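Long-range contact in putative citrate lyase, alfa subunit (Streptococcus mutans, PDB 2HJ0), which belongs to the citrate lyase alpha-subunit family and folds around two large mixed beta sheets carrying Rossmann-like beta-alpha-beta units: residues Arg74-Asp85 against Ile102-His112. Residues are numbered along the deposited sequence; the frame is centred on the assembly and turned at random.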
ATOM      1  N   ARG A  74      -1.635  23.052  -1.162  1.00 11.97           N
ATOM      2  CA  ARG A  74      -2.149  24.089  -2.028  1.00 12.50           C
ATOM      3  C   ARG A  74      -1.351  25.378  -1.984  1.00 13.09           C
ATOM      4  O   ARG A  74      -0.131  25.340  -2.083  1.00 14.06           O
ATOM      5  CB  ARG A  74      -3.605  24.339  -1.692  1.00 12.38           C
ATOM      6  CG  ARG A  74      -4.414  23.100  -1.913  1.00 15.21           C
ATOM      7  CD  ARG A  74      -5.851  23.436  -2.136  1.00 16.69           C
ATOM      8  NE  ARG A  74      -6.596  23.287  -0.903  1.00 19.41           N
ATOM      9  CZ  ARG A  74      -7.861  23.641  -0.761  1.00 20.76           C
ATOM     10  NH1 ARG A  74      -8.467  23.466   0.416  1.00 20.81           N
ATOM     11  NH2 ARG A  74      -8.503  24.172  -1.797  1.00 20.00           N
ATOM     12  N   GLU A  75      -2.031  26.515  -1.833  1.00 13.52           N
ATOM     13  CA  GLU A  75      -1.360  27.819  -1.812  1.00 13.93           C
ATOM     14  C   GLU A  75      -0.435  28.016  -0.631  1.00 14.94           C
ATOM     15  O   GLU A  75       0.260  29.027  -0.542  1.00 15.53           O
ATOM     16  CB  GLU A  75      -2.378  28.954  -1.832  1.00 13.47           C
ATOM     17  CG  GLU A  75      -3.239  29.020  -3.091  1.00 16.91           C
ATOM     18  CD  GLU A  75      -2.437  29.297  -4.372  1.00 17.54           C
ATOM     19  OE1 GLU A  75      -1.315  29.848  -4.289  1.00 14.40           O
ATOM     20  OE2 GLU A  75      -2.958  28.970  -5.460  1.00 19.01           O
ATOM     21  N   GLY A  76      -0.435  27.055   0.282  1.00 16.12           N
ATOM     22  CA  GLY A  76       0.426  27.163   1.436  1.00 16.18           C
ATOM     23  C   GLY A  76       1.691  26.351   1.264  1.00 17.83           C
ATOM     24  O   GLY A  76       2.510  26.299   2.181  1.00 19.03           O
ATOM     25  N   ASP A  77       1.880  25.733   0.097  1.00 17.45           N
ATOM     26  CA  ASP A  77       3.073  24.905  -0.118  1.00 18.13           C
ATOM     27  C   ASP A  77       4.412  25.630  -0.068  1.00 19.03           C
ATOM     28  O   ASP A  77       4.550  26.744  -0.569  1.00 19.40           O
ATOM     29  CB  ASP A  77       3.019  24.152  -1.449  1.00 17.33           C
ATOM     30  CG  ASP A  77       4.286  23.362  -1.699  1.00 17.47           C
ATOM     31  OD1 ASP A  77       4.493  22.350  -1.006  1.00 18.45           O
ATOM     32  OD2 ASP A  77       5.101  23.768  -2.559  1.00 19.21           O
ATOM     33  N   TYR A  78       5.403  24.972   0.524  1.00 19.12           N
ATOM     34  CA  TYR A  78       6.746  25.522   0.623  1.00 18.73           C
ATOM     35  C   TYR A  78       7.771  24.580   0.000  1.00 18.41           C
ATOM     36  O   TYR A  78       8.830  25.018  -0.429  1.00 17.48           O
ATOM     37  CB  TYR A  78       7.127  25.745   2.081  1.00 19.83           C
ATOM     38  CG  TYR A  78       6.471  26.924   2.761  1.00 22.88           C
ATOM     39  CD1 TYR A  78       6.620  27.111   4.131  1.00 23.34           C
ATOM     40  CD2 TYR A  78       5.710  27.851   2.051  1.00 25.20           C
ATOM     41  CE1 TYR A  78       6.032  28.181   4.789  1.00 24.31           C
ATOM     42  CE2 TYR A  78       5.112  28.940   2.707  1.00 26.79           C
ATOM     43  CZ  TYR A  78       5.281  29.090   4.086  1.00 25.43           C
ATOM     44  OH  TYR A  78       4.687  30.126   4.776  1.00 24.32           O
ATOM     45  N   VAL A  79       7.447  23.288  -0.037  1.00 18.74           N
ATOM     46  CA  VAL A  79       8.334  22.260  -0.573  1.00 18.67           C
ATOM     47  C   VAL A  79       8.762  22.476  -2.014  1.00 19.15           C
ATOM     48  O   VAL A  79       9.944  22.408  -2.303  1.00 19.53           O
ATOM     49  CB  VAL A  79       7.689  20.868  -0.447  1.00 19.55           C
ATOM     50  CG1 VAL A  79       8.628  19.796  -0.963  1.00 17.81           C
ATOM     51  CG2 VAL A  79       7.323  20.607   0.998  1.00 19.40           C
HETATM   52  N   MSE A  80       7.818  22.737  -2.913  1.00 21.18           N
HETATM   53  CA  MSE A  80       8.139  22.962  -4.326  1.00 23.41           C
HETATM   54  C   MSE A  80       9.208  24.039  -4.509  1.00 22.97           C
HETATM   55  O   MSE A  80      10.295  23.751  -5.000  1.00 22.03           O
HETATM   56  CB  MSE A  80       6.881  23.375  -5.104  1.00 27.06           C
HETATM   57  CG  MSE A  80       6.311  22.323  -6.077  1.00 31.29           C
HETATM   58 SE   MSE A  80       6.786  22.503  -7.994  1.00 35.82          SE
HETATM   59  CE  MSE A  80       5.290  23.597  -8.622  1.00 33.59           C
ATOM     60  N   ASN A  81       8.892  25.271  -4.110  1.00 22.81           N
ATOM     61  CA  ASN A  81       9.817  26.395  -4.256  1.00 24.11           C
ATOM     62  C   ASN A  81      11.121  26.139  -3.542  1.00 25.49           C
ATOM     63  O   ASN A  81      12.179  26.618  -3.950  1.00 25.74           O
ATOM     64  CB  ASN A  81       9.216  27.692  -3.703  1.00 22.83           C
ATOM     65  CG  ASN A  81       7.918  28.073  -4.376  1.00 22.24           C
ATOM     66  OD1 ASN A  81       7.707  27.805  -5.560  1.00 22.32           O
ATOM     67  ND2 ASN A  81       7.045  28.723  -3.629  1.00 21.50           N
HETATM   68  N   MSE A  82      11.036  25.385  -2.464  1.00 27.58           N
HETATM   69  CA  MSE A  82      12.203  25.055  -1.669  1.00 29.71           C
HETATM   70  C   MSE A  82      13.191  24.189  -2.462  1.00 29.16           C
HETATM   71  O   MSE A  82      14.323  24.603  -2.713  1.00 28.98           O
HETATM   72  CB  MSE A  82      11.744  24.318  -0.417  1.00 34.25           C
HETATM   73  CG  MSE A  82      12.679  24.407   0.762  1.00 40.54           C
HETATM   74 SE   MSE A  82      11.853  23.522   2.253  1.00 51.56          SE
HETATM   75  CE  MSE A  82      10.487  24.806   2.664  1.00 46.53           C
ATOM     76  N   VAL A  83      12.757  22.993  -2.855  1.00 27.30           N
ATOM     77  CA  VAL A  83      13.612  22.080  -3.600  1.00 25.46           C
ATOM     78  C   VAL A  83      14.150  22.708  -4.880  1.00 25.67           C
ATOM     79  O   VAL A  83      15.364  22.813  -5.067  1.00 25.48           O
ATOM     80  CB  VAL A  83      12.858  20.783  -3.958  1.00 24.50           C
ATOM     81  CG1 VAL A  83      13.742  19.860  -4.780  1.00 23.09           C
ATOM     82  CG2 VAL A  83      12.416  20.090  -2.695  1.00 23.56           C
ATOM     83  N   LEU A  84      13.238  23.122  -5.753  1.00 25.37           N
ATOM     84  CA  LEU A  84      13.594  23.737  -7.024  1.00 25.37           C
ATOM     85  C   LEU A  84      14.660  24.814  -6.873  1.00 26.27           C
ATOM     86  O   LEU A  84      15.671  24.812  -7.577  1.00 26.24           O
ATOM     87  CB  LEU A  84      12.347  24.332  -7.679  1.00 23.41           C
ATOM     88  CG  LEU A  84      11.823  23.575  -8.894  1.00 21.08           C
ATOM     89  CD1 LEU A  84      11.840  22.089  -8.648  1.00 20.56           C
ATOM     90  CD2 LEU A  84      10.429  24.060  -9.207  1.00 20.64           C
ATOM     91  N   ASP A  85      14.441  25.733  -5.946  1.00 27.22           N
ATOM     92  CA  ASP A  85      15.397  26.805  -5.741  1.00 27.90           C
ATOM     93  C   ASP A  85      16.787  26.263  -5.438  1.00 28.04           C
ATOM     94  O   ASP A  85      17.785  26.758  -5.959  1.00 29.32           O
ATOM     95  CB  ASP A  85      14.924  27.717  -4.617  1.00 28.95           C
ATOM     96  CG  ASP A  85      15.780  28.946  -4.476  1.00 31.34           C
ATOM     97  OD1 ASP A  85      16.859  28.842  -3.847  1.00 32.31           O
ATOM     98  OD2 ASP A  85      15.375  30.011  -5.001  1.00 32.92           O
ATOM     99  N   ILE A 102      -0.121  22.622  -9.847  1.00  9.85           N
ATOM    100  CA  ILE A 102       0.634  23.845  -9.554  1.00 11.15           C
ATOM    101  C   ILE A 102      -0.242  24.995  -9.058  1.00 11.32           C
ATOM    102  O   ILE A 102      -1.251  25.327  -9.677  1.00 12.77           O
ATOM    103  CB  ILE A 102       1.431  24.287 -10.837  1.00 11.38           C
ATOM    104  CG1 ILE A 102       2.541  23.270 -11.131  1.00 11.02           C
ATOM    105  CG2 ILE A 102       2.053  25.647 -10.648  1.00 11.42           C
ATOM    106  CD1 ILE A 102       3.181  23.433 -12.476  1.00 11.55           C
ATOM    107  N   ALA A 103       0.142  25.610  -7.946  1.00 11.97           N
ATOM    108  CA  ALA A 103      -0.634  26.728  -7.395  1.00 13.29           C
ATOM    109  C   ALA A 103       0.040  28.081  -7.686  1.00 13.32           C
ATOM    110  O   ALA A 103       1.106  28.117  -8.291  1.00 13.03           O
ATOM    111  CB  ALA A 103      -0.818  26.540  -5.881  1.00 12.64           C
ATOM    112  N   ASN A 104      -0.586  29.183  -7.261  1.00 13.63           N
ATOM    113  CA  ASN A 104      -0.037  30.524  -7.486  1.00 14.37           C
ATOM    114  C   ASN A 104       1.215  30.816  -6.658  1.00 15.84           C
ATOM    115  O   ASN A 104       2.096  31.572  -7.076  1.00 16.58           O
ATOM    116  CB  ASN A 104      -1.063  31.621  -7.186  1.00 13.85           C
ATOM    117  CG  ASN A 104      -2.229  31.635  -8.165  1.00 17.09           C
ATOM    118  OD1 ASN A 104      -2.058  31.682  -9.390  1.00 16.93           O
ATOM    119  ND2 ASN A 104      -3.433  31.607  -7.616  1.00 19.56           N
ATOM    120  N   VAL A 105       1.309  30.222  -5.479  1.00 16.88           N
ATOM    121  CA  VAL A 105       2.457  30.465  -4.624  1.00 16.92           C
ATOM    122  C   VAL A 105       3.696  29.904  -5.298  1.00 17.88           C
ATOM    123  O   VAL A 105       4.820  30.185  -4.882  1.00 17.33           O
ATOM    124  CB  VAL A 105       2.263  29.794  -3.249  1.00 17.79           C
ATOM    125  CG1 VAL A 105       2.254  28.271  -3.406  1.00 18.20           C
ATOM    126  CG2 VAL A 105       3.358  30.235  -2.297  1.00 16.76           C
ATOM    127  N   HIS A 106       3.478  29.105  -6.338  1.00 17.54           N
ATOM    128  CA  HIS A 106       4.572  28.504  -7.082  1.00 18.56           C
ATOM    129  C   HIS A 106       5.134  29.455  -8.140  1.00 19.07           C
ATOM    130  O   HIS A 106       5.768  29.017  -9.092  1.00 18.89           O
ATOM    131  CB  HIS A 106       4.098  27.202  -7.742  1.00 18.06           C
ATOM    132  CG  HIS A 106       3.824  26.096  -6.766  1.00 18.33           C
ATOM    133  ND1 HIS A 106       2.767  25.221  -6.909  1.00 16.26           N
ATOM    134  CD2 HIS A 106       4.479  25.720  -5.642  1.00 16.83           C
ATOM    135  CE1 HIS A 106       2.783  24.354  -5.912  1.00 16.93           C
ATOM    136  NE2 HIS A 106       3.809  24.635  -5.129  1.00 17.01           N
ATOM    137  N   GLU A 107       4.911  30.753  -7.963  1.00 20.97           N
ATOM    138  CA  GLU A 107       5.394  31.755  -8.916  1.00 22.85           C
ATOM    139  C   GLU A 107       6.888  31.648  -9.228  1.00 21.99           C
ATOM    140  O   GLU A 107       7.300  31.809 -10.379  1.00 22.71           O
ATOM    141  CB  GLU A 107       5.094  33.156  -8.401  1.00 25.91           C
ATOM    142  CG  GLU A 107       5.229  34.251  -9.445  1.00 31.96           C
ATOM    143  CD  GLU A 107       5.277  35.635  -8.814  1.00 37.04           C
ATOM    144  OE1 GLU A 107       6.288  35.932  -8.128  1.00 39.88           O
ATOM    145  OE2 GLU A 107       4.308  36.422  -8.987  1.00 40.23           O
ATOM    146  N   PRO A 108       7.722  31.385  -8.210  1.00 21.37           N
ATOM    147  CA  PRO A 108       9.166  31.262  -8.428  1.00 20.13           C
ATOM    148  C   PRO A 108       9.530  30.367  -9.609  1.00 19.20           C
ATOM    149  O   PRO A 108      10.599  30.499 -10.193  1.00 19.32           O
ATOM    150  CB  PRO A 108       9.650  30.695  -7.103  1.00 20.45           C
ATOM    151  CG  PRO A 108       8.750  31.369  -6.131  1.00 19.24           C
ATOM    152  CD  PRO A 108       7.404  31.204  -6.782  1.00 20.13           C
ATOM    153  N   LEU A 109       8.627  29.455  -9.951  1.00 19.01           N
ATOM    154  CA  LEU A 109       8.832  28.536 -11.060  1.00 16.90           C
ATOM    155  C   LEU A 109       9.130  29.301 -12.344  1.00 17.68           C
ATOM    156  O   LEU A 109       9.996  28.900 -13.119  1.00 17.57           O
ATOM    157  CB  LEU A 109       7.584  27.692 -11.281  1.00 13.91           C
ATOM    158  CG  LEU A 109       7.734  26.229 -11.663  1.00 13.62           C
ATOM    159  CD1 LEU A 109       6.434  25.800 -12.364  1.00 13.69           C
ATOM    160  CD2 LEU A 109       8.917  25.992 -12.581  1.00 13.30           C
ATOM    161  N   ILE A 110       8.416  30.400 -12.570  1.00 18.04           N
ATOM    162  CA  ILE A 110       8.609  31.172 -13.791  1.00 18.43           C
ATOM    163  C   ILE A 110      10.081  31.450 -14.104  1.00 19.48           C
ATOM    164  O   ILE A 110      10.554  31.133 -15.198  1.00 18.62           O
ATOM    165  CB  ILE A 110       7.809  32.484 -13.746  1.00 18.63           C
ATOM    166  CG1 ILE A 110       6.330  32.175 -13.505  1.00 16.31           C
ATOM    167  CG2 ILE A 110       7.954  33.224 -15.067  1.00 17.99           C
ATOM    168  CD1 ILE A 110       5.475  33.393 -13.342  1.00 15.50           C
ATOM    169  N   ASP A 111      10.817  32.015 -13.151  1.00 20.67           N
ATOM    170  CA  ASP A 111      12.230  32.284 -13.385  1.00 22.40           C
ATOM    171  C   ASP A 111      13.025  31.019 -13.677  1.00 23.07           C
ATOM    172  O   ASP A 111      13.920  31.030 -14.523  1.00 24.38           O
ATOM    173  CB  ASP A 111      12.873  32.998 -12.195  1.00 24.39           C
ATOM    174  CG  ASP A 111      12.564  34.483 -12.164  1.00 26.86           C
ATOM    175  OD1 ASP A 111      12.493  35.106 -13.244  1.00 29.36           O
ATOM    176  OD2 ASP A 111      12.409  35.034 -11.058  1.00 28.19           O
ATOM    177  N   HIS A 112      12.718  29.927 -12.982  1.00 23.16           N
ATOM    178  CA  HIS A 112      13.445  28.674 -13.210  1.00 22.55           C
ATOM    179  C   HIS A 112      13.241  28.179 -14.639  1.00 22.78           C
ATOM    180  O   HIS A 112      14.064  27.437 -15.178  1.00 22.40           O
ATOM    181  CB  HIS A 112      12.983  27.586 -12.232  1.00 22.65           C
ATOM    182  CG  HIS A 112      13.256  27.902 -10.797  1.00 21.19           C
ATOM    183  ND1 HIS A 112      14.529  28.115 -10.312  1.00 20.36           N
ATOM    184  CD2 HIS A 112      12.420  28.042  -9.741  1.00 20.89           C
ATOM    185  CE1 HIS A 112      14.463  28.375  -9.018  1.00 21.50           C
ATOM    186  NE2 HIS A 112      13.195  28.337  -8.646  1.00 20.61           N
TER
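H106 and D77 form the centre of a largely polar contact where the loop and first turns of helix 79-89 meet the loop before helix 109-114, with an apolar seam between the two helices; the segments follow two adjacent parallel strands, 66-69 and 95-99. H106 NE2 donates to D77 OD2 at 3.0 Å; the oxygen lies in the ring plane, whereas the nitrogen reaches the carboxylate from above its plane, the two planes being 64° apart. The ring's other nitrogen, ND1, accepts from A103 N (2.8 Å), which is tilted from the ring plane, so bonds at both nitrogens fix its rotation. D77 OD2 is shared: its syn lone pair takes the backbone N of M80, an Asx motif at the start of helix 79-89 that holds the carboxylate in place for H106. Selenomethionine M80, bent at chi2 and chi3, curls its terminal CE over the centre of the H106 ring, a CH-pi contact 3.5 Å from the centroid. V105 CG1 approaches the opposite face near the rim. E75 folds back at chi2 (-63°) to present a fork: OE2 receives N104 N nearly straight (3.0 Å, 168°), while OE1 receives V105 N (2.9 Å) at a more bent angle, both through syn lone pairs. Close by, N81 ND2 donates to V105 O at 2.9 Å, above the carbonyl plane, and OD1 lies against P108. Farther along, L84 CD2 meets L109 CD2 at 4.2 Å, and L84 CB lies over one face of the H112 ring. F69 and I67 of strand 66-69 touch L84, and V118 of strand 118-123 touches L109 and H112. R74, beside this junction, approaches a bound citric acid, probably from the crystallisation liquor. The polar cluster sits beyond the carboxyl ends of strands 66-69 and 95-99, and the apolar seam joins the helices of two successive beta-alpha-beta units in a Rossmann-like fold.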